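Long-range contacts in uncharacterized protein (Bacteroides ovatus CL02T12C04, PDB 6PTM), which is an exo-carrageenase of glycoside hydrolase family GH42 that probably trims sugar units from the ends of carrageenan chains: residues E440-F445 and N700-P705; D446-C451 and D582-Y587; I696-D701 and S729-S734. All coordinates share one frame; numbering follows the deposited sequence.

Contact 1. Residues E440-F445 and N700-P705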
loop_
_atom_site.group_PDB
_atom_site.type_symbol
_atom_site.label_atom_id
_atom_site.label_comp_id
_atom_site.label_asym_id
_atom_site.label_seq_id
_atom_site.Cartn_x
_atom_site.Cartn_y
_atom_site.Cartn_z
ATOM N N GLU A 440 9.073 9.206 14.382
ATOM C CA GLU A 440 9.936 10.415 14.252
ATOM C C GLU A 440 11.184 10.262 15.112
ATOM O O GLU A 440 12.195 10.904 14.797
ATOM C CB GLU A 440 9.187 11.698 14.612
ATOM C CG GLU A 440 8.106 12.030 13.605
ATOM C CD GLU A 440 7.369 13.345 13.831
ATOM O OE1 GLU A 440 8.026 14.398 13.761
ATOM O OE2 GLU A 440 6.139 13.305 14.007
ATOM N N LYS A 441 11.171 9.409 16.121
ATOM C CA LYS A 441 12.400 9.201 16.927
ATOM C C LYS A 441 13.525 8.654 16.041
ATOM O O LYS A 441 14.686 9.092 16.208
ATOM C CB LYS A 441 12.158 8.263 18.105
ATOM C CG LYS A 441 11.345 8.891 19.231
ATOM C CD LYS A 441 11.970 10.171 19.812
ATOM C CE LYS A 441 10.978 11.284 20.113
ATOM N NZ LYS A 441 10.321 11.069 21.421
ATOM N N ASN A 442 13.219 7.745 15.125
ATOM C CA ASN A 442 14.309 6.996 14.453
ATOM C C ASN A 442 14.328 7.206 12.933
ATOM O O ASN A 442 15.416 7.070 12.362
ATOM C CB ASN A 442 14.280 5.503 14.776
ATOM C CG ASN A 442 15.578 4.857 14.359
ATOM O OD1 ASN A 442 16.626 5.313 14.802
ATOM N ND2 ASN A 442 15.536 3.879 13.456
ATOM N N TYR A 443 13.195 7.535 12.308
ATOM C CA TYR A 443 12.963 7.297 10.862
ATOM C C TYR A 443 12.714 8.623 10.150
ATOM O O TYR A 443 12.198 9.568 10.766
ATOM C CB TYR A 443 11.836 6.277 10.658
ATOM C CG TYR A 443 12.095 4.942 11.328
ATOM C CD1 TYR A 443 12.915 3.997 10.732
ATOM C CD2 TYR A 443 11.529 4.623 12.546
ATOM C CE1 TYR A 443 13.156 2.769 11.316
ATOM C CE2 TYR A 443 11.767 3.398 13.156
ATOM C CZ TYR A 443 12.575 2.464 12.532
ATOM O OH TYR A 443 12.865 1.258 13.092
ATOM N N ALA A 444 12.970 8.629 8.841
ATOM C CA ALA A 444 12.751 9.794 7.966
ATOM C C ALA A 444 11.278 10.002 7.643
ATOM O O ALA A 444 10.942 11.083 7.108
ATOM C CB ALA A 444 13.526 9.625 6.692
ATOM N N PHE A 445 10.458 8.960 7.736
ATOM C CA PHE A 445 9.054 9.005 7.258
ATOM C C PHE A 445 8.294 7.861 7.929
ATOM O O PHE A 445 8.906 6.964 8.541
ATOM C CB PHE A 445 8.939 8.945 5.717
ATOM C CG PHE A 445 9.637 7.770 5.067
ATOM C CD1 PHE A 445 9.023 6.532 4.979
ATOM C CD2 PHE A 445 10.895 7.909 4.524
ATOM C CE1 PHE A 445 9.677 5.449 4.408
ATOM C CE2 PHE A 445 11.551 6.822 3.963
ATOM C CZ PHE A 445 10.947 5.590 3.926
ATOM N N ASN A 700 25.285 4.846 12.932
ATOM C CA ASN A 700 24.656 6.172 12.759
ATOM C C ASN A 700 24.709 6.847 14.136
ATOM O O ASN A 700 25.077 6.164 15.122
ATOM C CB ASN A 700 23.266 5.993 12.115
ATOM C CG ASN A 700 22.359 5.146 12.981
ATOM O OD1 ASN A 700 22.322 5.371 14.189
ATOM N ND2 ASN A 700 21.692 4.132 12.433
ATOM N N ASP A 701 24.302 8.105 14.223
ATOM C CA ASP A 701 24.322 8.879 15.496
ATOM C C ASP A 701 23.105 8.525 16.369
ATOM O O ASP A 701 22.934 9.192 17.368
ATOM C CB ASP A 701 24.415 10.387 15.223
ATOM C CG ASP A 701 23.244 10.979 14.440
ATOM O OD1 ASP A 701 22.229 10.260 14.251
ATOM O OD2 ASP A 701 23.343 12.169 14.020
ATOM N N ARG A 702 22.323 7.502 16.006
ATOM C CA ARG A 702 21.131 7.097 16.799
ATOM C C ARG A 702 21.396 5.786 17.554
ATOM O O ARG A 702 22.497 5.242 17.439
ATOM C CB ARG A 702 19.883 7.029 15.912
ATOM C CG ARG A 702 19.663 8.286 15.083
ATOM C CD ARG A 702 18.660 8.218 13.953
ATOM N NE ARG A 702 18.427 6.885 13.439
ATOM C CZ ARG A 702 18.894 6.396 12.309
ATOM N NH1 ARG A 702 19.671 7.123 11.523
ATOM N NH2 ARG A 702 18.578 5.167 11.971
ATOM N N ASN A 703 20.403 5.309 18.304
ATOM C CA ASN A 703 20.544 4.064 19.090
ATOM C C ASN A 703 20.115 2.883 18.198
ATOM O O ASN A 703 20.172 1.775 18.711
ATOM N N MET A 704 19.677 3.099 16.934
ATOM C CA MET A 704 18.936 2.067 16.158
ATOM C C MET A 704 19.268 2.067 14.655
ATOM O O MET A 704 19.480 3.098 14.017
ATOM C CB MET A 704 17.425 2.279 16.293
ATOM C CG MET A 704 16.850 2.099 17.690
ATOM S SD MET A 704 15.138 2.690 17.658
ATOM C CE MET A 704 14.267 1.174 17.265
ATOM N N PRO A 705 19.190 0.890 14.005
ATOM C CA PRO A 705 19.358 0.813 12.557
ATOM C C PRO A 705 18.194 1.497 11.813
ATOM O O PRO A 705 17.089 1.550 12.342
ATOM C CB PRO A 705 19.405 -0.691 12.278
ATOM C CG PRO A 705 18.642 -1.311 13.413
ATOM C CD PRO A 705 18.893 -0.415 14.619
HETATM O O HOH W 1 15.326 0.210 13.820
#
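Asn442 reaches across to the 700-705 loop and uses both ends of its amide. Its OD1 accepts from Arg702 NE at 2.8 Å in a nearly straight bond (170°); NE lies well above the plane of the Asn442 carbonyl, while OD1 sits in the plane of the guanidinium. The amide and guanidinium planes are turned 58° apart. With CG anti to the backbone N (chi1 -166°), the amide also presents ND2 to the Pro705 carbonyl, ND2 to O being 3.0 Å, a more bent bond. One bond accepted and one donated hold the rotation of the Asn442 amide. The contact joins the loop ahead of helix 448-460, within the Beta-galactosidase family region, to the turn linking strands 694-700 and 707-715 of the C-terminal beta region. That turn is shaped from within: Asn700 OD1 accepts from Arg702 N as an Asx turn, and Asn700 ND2 donates to Met704 O. Met704 lies obliquely against the Asn442 side chain, its CB 3.5 Å from Asn442 OD1 and its SD near Asn442 CG and CB. A water donates to both Tyr443 OH and Pro705 O, and the same hydroxyl is hydrogen-bonded to Glu588.

Contact 2. Residues D446-C451 and D582-Y587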
loop_
_atom_site.group_PDB
_atom_site.type_symbol
_atom_site.label_atom_id
_atom_site.label_comp_id
_atom_site.label_asym_id
_atom_site.label_seq_id
_atom_site.Cartn_x
_atom_site.Cartn_y
_atom_site.Cartn_z
ATOM N N ASP A 446 6.983 7.864 7.759
ATOM C CA ASP A 446 6.135 6.789 8.315
ATOM C C ASP A 446 6.296 5.584 7.379
ATOM O O ASP A 446 5.588 5.539 6.369
ATOM C CB ASP A 446 4.689 7.274 8.486
ATOM C CG ASP A 446 3.796 6.159 9.018
ATOM O OD1 ASP A 446 4.349 5.088 9.360
ATOM O OD2 ASP A 446 2.577 6.360 9.069
ATOM N N TRP A 447 7.192 4.659 7.727
ATOM C CA TRP A 447 7.580 3.463 6.931
ATOM C C TRP A 447 6.620 2.279 7.157
ATOM O O TRP A 447 6.841 1.240 6.524
ATOM C CB TRP A 447 9.020 3.021 7.276
ATOM C CG TRP A 447 9.189 2.616 8.713
ATOM C CD1 TRP A 447 9.031 3.426 9.807
ATOM C CD2 TRP A 447 9.466 1.303 9.243
ATOM N NE1 TRP A 447 9.220 2.727 10.968
ATOM C CE2 TRP A 447 9.506 1.424 10.658
ATOM C CE3 TRP A 447 9.711 0.051 8.674
ATOM C CZ2 TRP A 447 9.734 0.337 11.494
ATOM C CZ3 TRP A 447 9.979 -1.017 9.502
ATOM C CH2 TRP A 447 9.970 -0.879 10.888
ATOM N N VAL A 448 5.656 2.368 8.072
ATOM C CA VAL A 448 4.997 1.163 8.661
ATOM C C VAL A 448 4.033 0.543 7.627
ATOM O O VAL A 448 4.022 -0.694 7.517
ATOM C CB VAL A 448 4.297 1.462 10.009
ATOM C CG1 VAL A 448 3.528 0.262 10.504
ATOM C CG2 VAL A 448 5.292 1.851 11.090
ATOM N N GLU A 449 3.259 1.349 6.895
ATOM C CA GLU A 449 2.306 0.808 5.889
ATOM C C GLU A 449 3.056 0.154 4.710
ATOM O O GLU A 449 2.727 -1.022 4.372
ATOM C CB GLU A 449 1.343 1.899 5.465
ATOM C CG GLU A 449 0.466 2.347 6.607
ATOM C CD GLU A 449 -0.507 3.439 6.222
ATOM O OE1 GLU A 449 -1.008 3.428 5.061
ATOM O OE2 GLU A 449 -0.723 4.298 7.073
ATOM N N ILE A 450 4.017 0.840 4.073
ATOM C CA ILE A 450 4.694 0.295 2.852
ATOM C C ILE A 450 5.687 -0.831 3.193
ATOM O O ILE A 450 6.091 -1.543 2.257
ATOM C CB ILE A 450 5.360 1.403 2.030
ATOM C CG1 ILE A 450 6.423 2.183 2.803
ATOM C CG2 ILE A 450 4.309 2.328 1.422
ATOM C CD1 ILE A 450 7.228 3.115 1.901
ATOM N N CYS A 451 6.136 -0.966 4.446
ATOM C CA CYS A 451 6.992 -2.097 4.875
ATOM C C CYS A 451 6.126 -3.178 5.552
ATOM O O CYS A 451 5.886 -4.227 4.953
ATOM C CB CYS A 451 8.135 -1.637 5.759
ATOM S SG CYS A 451 9.348 -0.628 4.858
ATOM N N ASP A 582 2.744 -3.848 19.755
ATOM C CA ASP A 582 3.558 -5.049 20.051
ATOM C C ASP A 582 4.012 -5.702 18.731
ATOM O O ASP A 582 5.197 -6.145 18.576
ATOM C CB ASP A 582 2.757 -6.012 20.944
ATOM C CG ASP A 582 2.460 -5.423 22.309
ATOM O OD1 ASP A 582 3.293 -4.652 22.766
ATOM O OD2 ASP A 582 1.370 -5.703 22.861
ATOM N N VAL A 583 3.101 -5.842 17.788
ATOM C CA VAL A 583 3.460 -6.531 16.527
ATOM C C VAL A 583 4.533 -5.682 15.818
ATOM O O VAL A 583 5.520 -6.252 15.378
ATOM C CB VAL A 583 2.236 -6.772 15.631
ATOM C CG1 VAL A 583 2.702 -7.253 14.281
ATOM C CG2 VAL A 583 1.254 -7.750 16.254
ATOM N N LEU A 584 4.376 -4.360 15.770
ATOM C CA LEU A 584 5.417 -3.475 15.190
ATOM C C LEU A 584 6.733 -3.676 15.952
ATOM O O LEU A 584 7.768 -3.679 15.306
ATOM C CB LEU A 584 4.954 -2.008 15.212
ATOM C CG LEU A 584 5.948 -0.994 14.653
ATOM C CD1 LEU A 584 6.331 -1.350 13.225
ATOM C CD2 LEU A 584 5.400 0.434 14.716
ATOM N N ARG A 585 6.721 -3.797 17.284
ATOM C CA ARG A 585 7.987 -3.825 18.056
ATOM C C ARG A 585 8.817 -5.033 17.595
ATOM O O ARG A 585 10.039 -4.854 17.346
ATOM C CB ARG A 585 7.713 -3.790 19.567
ATOM C CG ARG A 585 8.953 -3.502 20.413
ATOM C CD ARG A 585 8.697 -3.474 21.936
ATOM N NE ARG A 585 7.544 -2.618 22.185
ATOM C CZ ARG A 585 6.317 -3.046 22.475
ATOM N NH1 ARG A 585 6.048 -4.329 22.649
ATOM N NH2 ARG A 585 5.350 -2.162 22.580
ATOM N N ILE A 586 8.191 -6.202 17.397
ATOM C CA ILE A 586 8.914 -7.441 17.016
ATOM C C ILE A 586 9.282 -7.357 15.519
ATOM O O ILE A 586 10.432 -7.711 15.169
ATOM C CB ILE A 586 8.163 -8.743 17.400
ATOM C CG1 ILE A 586 8.941 -9.982 16.953
ATOM C CG2 ILE A 586 6.750 -8.807 16.847
ATOM C CD1 ILE A 586 10.403 -10.056 17.418
ATOM N N TYR A 587 8.400 -6.837 14.665
ATOM C CA TYR A 587 8.711 -6.593 13.225
ATOM C C TYR A 587 9.964 -5.727 13.095
ATOM O O TYR A 587 10.886 -6.097 12.368
ATOM C CB TYR A 587 7.561 -5.867 12.526
ATOM C CG TYR A 587 7.785 -5.602 11.064
ATOM C CD1 TYR A 587 7.704 -6.618 10.126
ATOM C CD2 TYR A 587 8.153 -4.342 10.620
ATOM C CE1 TYR A 587 7.932 -6.383 8.774
ATOM C CE2 TYR A 587 8.375 -4.084 9.269
ATOM C CZ TYR A 587 8.240 -5.101 8.341
ATOM O OH TYR A 587 8.451 -4.849 7.036
#
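The start of helix 448-460 faces the middle of helix 579-590, with backbones well separated: the CA atoms of Val448 and Leu584 are 8.0 Å apart, and those of Cys451 and Tyr587 9.6 Å. Side chains fill the interval. Leu584 points at the first helix and divides its two methyls: CD2 meets Val448 CG2 tip to tip at 3.9 Å, while CD1 lies near the same methyl and near the benzo part of the Trp447 indole, 4.2 Å from CZ2. The indole gets there through a chi1 of 62°, which sets CG between the backbone N and the carbonyl carbon and sends the six-membered ring out toward helix 579-590.

One turn on from Leu584, Tyr587 slides past this indole in the opposite direction. The planes are inclined at only 26°, but the centroids are 5.8 Å apart, so the rings barely overlap; Trp447 CZ3 instead comes in at the edge of the tyrosine ring, 3.5 Å from CE2. Tyr587 CG is anti to its own N (chi1 -179°), and the ring extends far enough for OH to lie 3.2 Å from Cys451 C, with Cys451 CB close by. That hydroxyl is hydrogen-bonded to Asp455, about a turn beyond Cys451 on the first helix. A wider pi-type turn runs through 449-451. At the start of the helix, Asp446 OD1 accepts from Val448 N, a capping bond.

Between the two segments the contact is carried by methyls and aromatic carbons, and the polar end of Tyr587 is answered by a carboxylate of the opposing helix. The chemistry implies a buried helix-helix interface that rests chiefly on apolar packing, with Tyr587 OH to Asp455 adding a directional tie.

Contact 3. Residues I696-D701 and S729-S734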
loop_
_atom_site.group_PDB
_atom_site.type_symbol
_atom_site.label_atom_id
_atom_site.label_comp_id
_atom_site.label_asym_id
_atom_site.label_seq_id
_atom_site.Cartn_x
_atom_site.Cartn_y
_atom_site.Cartn_z
ATOM N N ILE A 696 26.091 -7.165 6.575
ATOM C CA ILE A 696 26.087 -5.681 6.691
ATOM C C ILE A 696 25.965 -5.267 8.158
ATOM O O ILE A 696 25.156 -5.822 8.899
ATOM C CB ILE A 696 25.007 -5.047 5.795
ATOM C CG1 ILE A 696 25.186 -5.514 4.348
ATOM C CG2 ILE A 696 25.049 -3.542 5.935
ATOM C CD1 ILE A 696 24.416 -4.735 3.331
ATOM N N ALA A 697 26.800 -4.309 8.539
ATOM C CA ALA A 697 26.708 -3.557 9.800
ATOM C C ALA A 697 26.428 -2.094 9.455
ATOM O O ALA A 697 27.017 -1.552 8.515
ATOM C CB ALA A 697 28.001 -3.697 10.584
ATOM N N GLU A 698 25.620 -1.445 10.272
ATOM C CA GLU A 698 25.266 -0.021 10.123
ATOM C C GLU A 698 25.698 0.739 11.374
ATOM O O GLU A 698 25.300 0.308 12.489
ATOM C CB GLU A 698 23.756 0.092 9.954
ATOM C CG GLU A 698 23.259 1.511 9.821
ATOM C CD GLU A 698 21.740 1.631 9.778
ATOM O OE1 GLU A 698 21.066 0.596 9.543
ATOM O OE2 GLU A 698 21.241 2.758 10.033
ATOM N N THR A 699 26.353 1.883 11.200
ATOM C CA THR A 699 26.552 2.854 12.308
ATOM C C THR A 699 25.862 4.173 11.943
ATOM O O THR A 699 25.870 4.572 10.769
ATOM C CB THR A 699 28.043 3.024 12.627
ATOM O OG1 THR A 699 28.613 3.570 11.442
ATOM C CG2 THR A 699 28.745 1.741 13.007
ATOM N N ASN A 700 25.285 4.846 12.932
ATOM C CA ASN A 700 24.656 6.172 12.759
ATOM C C ASN A 700 24.709 6.847 14.136
ATOM O O ASN A 700 25.077 6.164 15.122
ATOM C CB ASN A 700 23.266 5.993 12.115
ATOM C CG ASN A 700 22.359 5.146 12.981
ATOM O OD1 ASN A 700 22.322 5.371 14.189
ATOM N ND2 ASN A 700 21.692 4.132 12.433
ATOM N N ASP A 701 24.302 8.105 14.223
ATOM C CA ASP A 701 24.322 8.879 15.496
ATOM C C ASP A 701 23.105 8.525 16.369
ATOM O O ASP A 701 22.934 9.192 17.368
ATOM C CB ASP A 701 24.415 10.387 15.223
ATOM C CG ASP A 701 23.244 10.979 14.440
ATOM O OD1 ASP A 701 22.229 10.260 14.251
ATOM O OD2 ASP A 701 23.343 12.169 14.020
ATOM N N SER A 729 18.810 10.026 9.867
ATOM C CA SER A 729 20.149 10.667 9.740
ATOM C C SER A 729 21.050 9.757 8.917
ATOM O O SER A 729 20.656 8.635 8.669
ATOM C CB SER A 729 20.750 11.036 11.106
ATOM O OG SER A 729 21.039 9.870 11.869
ATOM N N ASP A 730 22.207 10.265 8.502
ATOM C CA ASP A 730 23.225 9.515 7.728
ATOM C C ASP A 730 23.578 8.215 8.466
ATOM O O ASP A 730 23.765 8.191 9.711
ATOM C CB ASP A 730 24.473 10.366 7.468
ATOM C CG ASP A 730 24.238 11.567 6.574
ATOM O OD1 ASP A 730 23.101 11.761 6.080
ATOM O OD2 ASP A 730 25.171 12.301 6.388
ATOM N N ALA A 731 23.701 7.157 7.688
ATOM C CA ALA A 731 24.149 5.846 8.153
ATOM C C ALA A 731 25.377 5.466 7.330
ATOM O O ALA A 731 25.405 5.755 6.130
ATOM C CB ALA A 731 23.006 4.858 7.993
ATOM N N THR A 732 26.358 4.855 7.972
ATOM C CA THR A 732 27.495 4.190 7.301
ATOM C C THR A 732 27.246 2.685 7.292
ATOM O O THR A 732 27.074 2.110 8.377
ATOM C CB THR A 732 28.814 4.503 8.010
ATOM O OG1 THR A 732 29.012 5.899 7.832
ATOM C CG2 THR A 732 29.953 3.681 7.453
ATOM N N VAL A 733 27.146 2.068 6.116
ATOM C CA VAL A 733 27.010 0.591 6.007
ATOM C C VAL A 733 28.405 0.035 5.773
ATOM O O VAL A 733 29.163 0.607 5.006
ATOM C CB VAL A 733 26.009 0.092 4.946
ATOM C CG1 VAL A 733 24.576 0.425 5.337
ATOM C CG2 VAL A 733 26.311 0.606 3.562
ATOM N N SER A 734 28.692 -1.094 6.392
ATOM C CA SER A 734 29.940 -1.831 6.178
ATOM C C SER A 734 29.599 -3.264 5.746
ATOM O O SER A 734 28.829 -3.946 6.459
ATOM C CB SER A 734 30.779 -1.755 7.442
ATOM O OG SER A 734 31.900 -2.547 7.204
HETATM O O HOH W 2 23.993 9.492 11.812
#
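Strands 694-700 and 731-737 are antiparallel neighbours in the three-stranded sheet of the C-terminal beta region, where 694-700 is an outer strand and 757-760 lies beyond its partner. Two hydrogen-bonded pairs set the register. Ala697 N donates to Ser734 O at 2.9 Å, and Ser734 N returns to Ala697 O at 2.7 Å; Thr699 and Thr732 exchange the same two bonds. Between these pairs, Glu698 CA makes a CA-H...O contact of 3.3 Å with Thr732 O.

On the face with Glu698, Ala731 and Val733, the glutamate leaves the backbone fully stretched (chi1 179°, chi2 -175°) and lays its chain alongside the Ala731 methyl, OE2 standing 3.4 Å from Ala731 CB. The same OE2 takes a bond from Asn700 ND2, which approaches from above the carboxylate plane, and another from Gly706 N, while OE1 accepts from Cys707 N. A second, antiparallel four-stranded sheet packs on this side: Val733 touches Ile723, and Ile696, whose CG2 meets Val733 CB at 3.9 Å, touches Val721 and Trp709. With an alanine at Glu698, Gly706 N and Cys707 N would probably lose their acceptor, the Asn700 amide one of its bonds, and the Ala731 methyl the chain beside it.

On the other face Thr699 and Thr732 run side by side, Thr699 OG1 3.6 Å from Thr732 CB. Beyond the paired residues, Ser729 OG donates to Asp701 OD1 at 2.7 Å from above the carboxylate plane, and a water accepts from Asp701 N and donates to Asp730 O.

Contacts 1 and 3 share Asn700 and Asp701, and their centres lie 10 Å apart: strand 694-700 is paired in contact 3, then runs straight into the turn that contact 1 ties to the 440-445 loop. Between them Arg702 NH1 and Ser729 OG are 3.1 Å apart, a probable hydrogen bond. Segment 446-451 continues directly from 440-445, and contact 2 is nested within the loop that contact 1 closes; the centres are 14 Å apart, and Phe445 CE1 packs on Ile450 CD1 at 4.2 Å. Contacts 2 and 3 do not touch, nearest atoms about 11 Å apart. An ethanediol, probably from the crystallisation liquor, sits about 4 Å from the Leu584 side chain in contact 2.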